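Local coordinates for ORF131 protein (Ralstonia metallidurans, PDB 2WTP) that binds copper(II) and, as a heavy-metal resistance protein, probably takes part in the bacterial response to copper and other toxic metals, at residues A[66-77]-A[114-125]. Sequence-based numbering, arbitrary orientation. Where two conformers were deposited one is given.
Sequences VKPGMRYVNVDS and GSAGVRVYIDRS. With MG (magnesium ion), chain F; CU (copper (II) ion), chain O.
Five backbone hydrogen bonds zip R71, V73 and V75 to R119, Y121 and D123, in the alternating pattern of a parallel pair. R119 N donates to R71 O at 2.9 Å (N-H...O angle 176°); R119 O in turn accepts V73 N, and V73 O, Y121 O and V75 O accept Y121 N, V75 N and D123 N. R71 O has a second donor, a water that also donates to G117 O and so bridges R71 to the turn S115 to V118. At the far end S77 OG, in one of two conformers, donates to D123 O at 2.7 Å, in the carbonyl plane; M97 N also bonds this OG. S77 N reaches the same D123 O only weakly, but also donates to a water near D123 OD2 and R124 O.

On the face carrying V73, V75, V120 and I122, V75 CG2, which sits between the N and carbonyl carbon of its own residue, meets V120 CG1 at a tight 3.5 Å and lies alongside I122 CG1. On the opposite face N74 and Y121 run side by side, amide and ring planes 67° apart; N74 OD1 approaches Y121 CB, while N74 ND2 bonds N74 O of the second subunit and Y121 OH bonds D100. The carboxylate of D123 is divided between metals: OD1 binds magnesium at 2.1 Å, with five waters and one further atom completing the shell, and OD2 binds copper at 2.1 Å. Three other atoms complete the copper site, among them D123 OD1 of the second subunit, so this copper links the two chains.

Strand 119-123 is the middle of a three-stranded mixed sheet, parallel to strand 72-76, outermost within this chain, and antiparallel to 101-104, whose T101 and V103 bond I122 and V120. F94 of strand 88-94 packs against V75, V120 and I122, and L105 of helix 105-108 against V66, V118 and V120.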
loop_
_atom_site.group_PDB
_atom_site.type_symbol
_atom_site.label_atom_id
_atom_site.label_comp_id
_atom_site.label_asym_id
_atom_site.label_seq_id
_atom_site.Cartn_x
_atom_site.Cartn_y
_atom_site.Cartn_z
ATOM N N VAL A 66 -8.477 6.771 -2.896
ATOM C CA VAL A 66 -8.799 7.050 -1.492
ATOM C C VAL A 66 -10.332 6.941 -1.324
ATOM O O VAL A 66 -11.071 7.725 -1.875
ATOM C CB VAL A 66 -8.272 8.495 -1.163
ATOM C CG1 VAL A 66 -8.787 9.005 0.230
ATOM C CG2 VAL A 66 -6.708 8.531 -1.214
ATOM N N LYS A 67 -10.773 5.818 -0.788
ATOM C CA LYS A 67 -12.239 5.502 -0.691
ATOM C C LYS A 67 -12.640 5.629 0.734
ATOM O O LYS A 67 -11.838 5.420 1.634
ATOM C CB LYS A 67 -12.424 4.087 -1.163
ATOM C CG LYS A 67 -12.417 3.966 -2.703
ATOM C CD LYS A 67 -13.363 5.019 -3.361
ATOM C CE LYS A 67 -13.630 4.776 -4.895
ATOM N NZ LYS A 67 -14.933 4.069 -5.270
ATOM N N PRO A 68 -13.898 5.980 0.990
ATOM C CA PRO A 68 -14.365 6.048 2.380
ATOM C C PRO A 68 -14.100 4.747 3.181
ATOM O O PRO A 68 -14.365 3.677 2.620
ATOM C CB PRO A 68 -15.893 6.184 2.211
ATOM C CG PRO A 68 -16.002 7.047 1.006
ATOM C CD PRO A 68 -14.872 6.544 0.038
ATOM N N GLY A 69 -13.577 4.852 4.368
ATOM C CA GLY A 69 -13.387 3.637 5.151
ATOM C C GLY A 69 -11.932 3.214 5.151
ATOM O O GLY A 69 -11.467 2.533 6.044
ATOM N N MET A 70 -11.170 3.655 4.153
ATOM C CA MET A 70 -9.768 3.269 4.062
ATOM C C MET A 70 -9.033 3.679 5.320
ATOM O O MET A 70 -9.232 4.822 5.816
ATOM C CB MET A 70 -9.157 4.018 2.891
ATOM C CG MET A 70 -7.726 3.814 2.709
ATOM S SD MET A 70 -7.549 4.483 1.077
ATOM C CE MET A 70 -8.753 3.412 0.291
ATOM N N ARG A 71 -8.155 2.814 5.849
ATOM C CA ARG A 71 -7.421 3.097 7.071
ATOM C C ARG A 71 -5.934 3.267 6.889
ATOM O O ARG A 71 -5.374 4.151 7.515
ATOM C CB ARG A 71 -7.688 2.089 8.168
ATOM C CG ARG A 71 -9.193 2.175 8.661
ATOM C CD ARG A 71 -9.475 3.354 9.687
ATOM N NE ARG A 71 -8.961 2.909 10.998
ATOM C CZ ARG A 71 -9.618 2.322 12.016
ATOM N NH1 ARG A 71 -10.978 2.097 12.049
ATOM N NH2 ARG A 71 -8.837 1.982 13.060
ATOM N N TYR A 72 -5.283 2.428 6.071
ATOM C CA TYR A 72 -3.888 2.711 5.818
ATOM C C TYR A 72 -3.452 2.181 4.479
ATOM O O TYR A 72 -4.155 1.376 3.871
ATOM C CB TYR A 72 -2.934 2.135 6.913
ATOM C CG TYR A 72 -2.826 0.602 6.930
ATOM C CD1 TYR A 72 -1.801 -0.024 6.256
ATOM C CD2 TYR A 72 -3.711 -0.157 7.679
ATOM C CE1 TYR A 72 -1.735 -1.460 6.292
ATOM C CE2 TYR A 72 -3.642 -1.558 7.703
ATOM C CZ TYR A 72 -2.604 -2.151 7.008
ATOM O OH TYR A 72 -2.496 -3.526 7.084
ATOM N N VAL A 73 -2.307 2.707 4.041
ATOM C CA VAL A 73 -1.588 2.160 2.879
ATOM C C VAL A 73 -0.135 2.089 3.244
ATOM O O VAL A 73 0.323 2.746 4.168
ATOM C CB VAL A 73 -1.689 3.023 1.622
ATOM C CG1 VAL A 73 -3.131 3.050 1.115
ATOM C CG2 VAL A 73 -1.269 4.427 1.887
ATOM N N ASN A 74 0.637 1.220 2.579
ATOM C CA ASN A 74 2.091 1.117 2.782
ATOM C C ASN A 74 2.840 1.706 1.631
ATOM O O ASN A 74 2.541 1.358 0.497
ATOM C CB ASN A 74 2.508 -0.371 2.901
ATOM C CG ASN A 74 2.055 -1.051 4.133
ATOM O OD1 ASN A 74 1.753 -0.496 5.167
ATOM N ND2 ASN A 74 1.970 -2.378 4.043
ATOM N N VAL A 75 3.802 2.574 1.918
ATOM C CA VAL A 75 4.696 3.118 0.848
ATOM C C VAL A 75 6.106 2.944 1.300
ATOM O O VAL A 75 6.467 2.740 2.471
ATOM C CB VAL A 75 4.411 4.610 0.608
ATOM C CG1 VAL A 75 2.895 4.798 0.237
ATOM C CG2 VAL A 75 4.797 5.518 1.833
ATOM N N ASP A 76 6.991 2.966 0.306
ATOM C CA ASP A 76 8.408 2.941 0.589
ATOM C C ASP A 76 8.965 4.361 0.753
ATOM O O ASP A 76 8.510 5.323 0.152
ATOM C CB ASP A 76 9.148 2.309 -0.603
ATOM C CG ASP A 76 8.888 0.811 -0.744
ATOM O OD1 ASP A 76 8.686 0.117 0.288
ATOM O OD2 ASP A 76 8.800 0.379 -1.930
ATOM N N SER A 77 10.023 4.401 1.563
ATOM C CA SER A 77 10.849 5.660 1.547
ATOM C C SER A 77 11.209 5.963 0.096
ATOM O O SER A 77 11.683 5.086 -0.656
ATOM C CB SER A 77 12.132 5.411 2.294
ATOM O OG SER A 77 11.968 5.522 3.709
ATOM N N GLY A 114 -11.435 13.440 1.584
ATOM C CA GLY A 114 -11.415 12.092 2.144
ATOM C C GLY A 114 -10.050 11.620 2.621
ATOM O O GLY A 114 -9.906 10.483 3.107
ATOM N N SER A 115 -9.028 12.457 2.436
ATOM C CA SER A 115 -7.664 12.068 2.834
ATOM C C SER A 115 -7.488 12.018 4.352
ATOM O O SER A 115 -6.705 11.205 4.853
ATOM C CB SER A 115 -6.646 13.058 2.259
ATOM O OG SER A 115 -6.901 14.361 2.738
ATOM N N ALA A 116 -8.211 12.842 5.135
ATOM C CA ALA A 116 -7.948 12.861 6.560
ATOM C C ALA A 116 -8.404 11.556 7.240
ATOM O O ALA A 116 -9.565 11.080 6.999
ATOM C CB ALA A 116 -8.715 14.020 7.209
ATOM N N GLY A 117 -7.548 10.976 8.042
ATOM C CA GLY A 117 -7.824 9.681 8.648
ATOM C C GLY A 117 -7.274 8.490 7.941
ATOM O O GLY A 117 -7.385 7.393 8.457
ATOM N N VAL A 118 -6.725 8.664 6.740
ATOM C CA VAL A 118 -6.020 7.588 6.095
ATOM C C VAL A 118 -4.550 7.685 6.545
ATOM O O VAL A 118 -3.938 8.789 6.363
ATOM C CB VAL A 118 -6.072 7.738 4.617
ATOM C CG1 VAL A 118 -5.275 6.578 3.940
ATOM C CG2 VAL A 118 -7.562 7.684 4.140
ATOM N N ARG A 119 -3.977 6.679 7.120
ATOM C CA ARG A 119 -2.595 6.745 7.620
ATOM C C ARG A 119 -1.683 6.121 6.600
ATOM O O ARG A 119 -1.969 5.047 6.066
ATOM C CB ARG A 119 -2.515 6.053 8.950
ATOM C CG ARG A 119 -1.217 6.420 9.646
ATOM C CD ARG A 119 -1.305 6.398 11.188
ATOM N NE ARG A 119 -1.876 7.633 11.587
ATOM C CZ ARG A 119 -1.158 8.749 11.835
ATOM N NH1 ARG A 119 -1.865 9.833 12.093
ATOM N NH2 ARG A 119 0.163 8.793 11.778
ATOM N N VAL A 120 -0.613 6.821 6.258
ATOM C CA VAL A 120 0.401 6.233 5.350
ATOM C C VAL A 120 1.539 5.665 6.172
ATOM O O VAL A 120 2.154 6.372 6.972
ATOM C CB VAL A 120 0.976 7.337 4.460
ATOM C CG1 VAL A 120 1.941 6.690 3.420
ATOM C CG2 VAL A 120 -0.199 8.006 3.715
ATOM N N TYR A 121 1.807 4.364 6.023
ATOM C CA TYR A 121 2.913 3.705 6.724
ATOM C C TYR A 121 4.109 3.750 5.786
ATOM O O TYR A 121 4.047 3.127 4.712
ATOM C CB TYR A 121 2.454 2.264 7.004
ATOM C CG TYR A 121 3.401 1.556 7.922
ATOM C CD1 TYR A 121 3.034 1.288 9.234
ATOM C CD2 TYR A 121 4.655 1.119 7.454
ATOM C CE1 TYR A 121 3.916 0.650 10.083
ATOM C CE2 TYR A 121 5.577 0.411 8.342
ATOM C CZ TYR A 121 5.134 0.256 9.661
ATOM O OH TYR A 121 5.994 -0.431 10.503
ATOM N N ILE A 122 5.186 4.376 6.185
ATOM C CA ILE A 122 6.378 4.605 5.343
ATOM C C ILE A 122 7.483 3.660 5.833
ATOM O O ILE A 122 7.916 3.704 6.984
ATOM C CB ILE A 122 6.898 6.094 5.419
ATOM C CG1 ILE A 122 5.754 7.054 5.032
ATOM C CG2 ILE A 122 8.043 6.147 4.424
ATOM C CD1 ILE A 122 5.997 8.519 5.554
ATOM N N ASP A 123 7.891 2.708 4.996
ATOM C CA ASP A 123 8.948 1.792 5.366
ATOM C C ASP A 123 10.300 2.498 5.362
ATOM O O ASP A 123 10.551 3.446 4.626
ATOM C CB ASP A 123 8.978 0.739 4.278
ATOM C CG ASP A 123 9.949 -0.369 4.522
ATOM O OD1 ASP A 123 10.018 -0.859 5.646
ATOM O OD2 ASP A 123 10.537 -0.822 3.550
ATOM N N ARG A 124 11.174 2.036 6.251
ATOM C CA ARG A 124 12.554 2.515 6.458
ATOM C C ARG A 124 13.302 2.532 5.152
ATOM O O ARG A 124 13.156 1.625 4.310
ATOM C CB ARG A 124 13.191 1.571 7.497
ATOM C CG ARG A 124 14.658 1.692 7.693
ATOM C CD ARG A 124 15.051 0.884 8.915
ATOM N NE ARG A 124 16.419 0.398 8.821
ATOM C CZ ARG A 124 17.395 1.079 8.241
ATOM N NH1 ARG A 124 17.140 2.285 7.733
ATOM N NH2 ARG A 124 18.624 0.571 8.192
ATOM N N SER A 125 14.198 3.523 4.984
ATOM C CA SER A 125 15.077 3.607 3.838
ATOM C C SER A 125 16.275 2.681 3.825
ATOM O O SER A 125 16.907 2.487 4.836
ATOM C CB SER A 125 15.543 5.069 3.859
ATOM O OG SER A 125 16.504 5.220 2.796
HETATM MG MG MG F . 10.022 -2.773 6.616
HETATM CU CU CU O . 11.789 -2.463 3.892
HETATM O O HOH W 1 -11.613 8.477 3.231
HETATM O O HOH W 2 -6.279 5.526 9.809
HETATM O O HOH W 3 11.632 1.703 1.956
HETATM O O HOH W 4 11.079 -1.940 8.126
HETATM O O HOH W 5 9.275 -2.655 9.047
HETATM O O HOH W 6 8.240 -2.242 7.347
HETATM O O HOH W 7 11.894 -3.885 6.197
HETATM O O HOH W 8 9.478 -4.747 7.449
#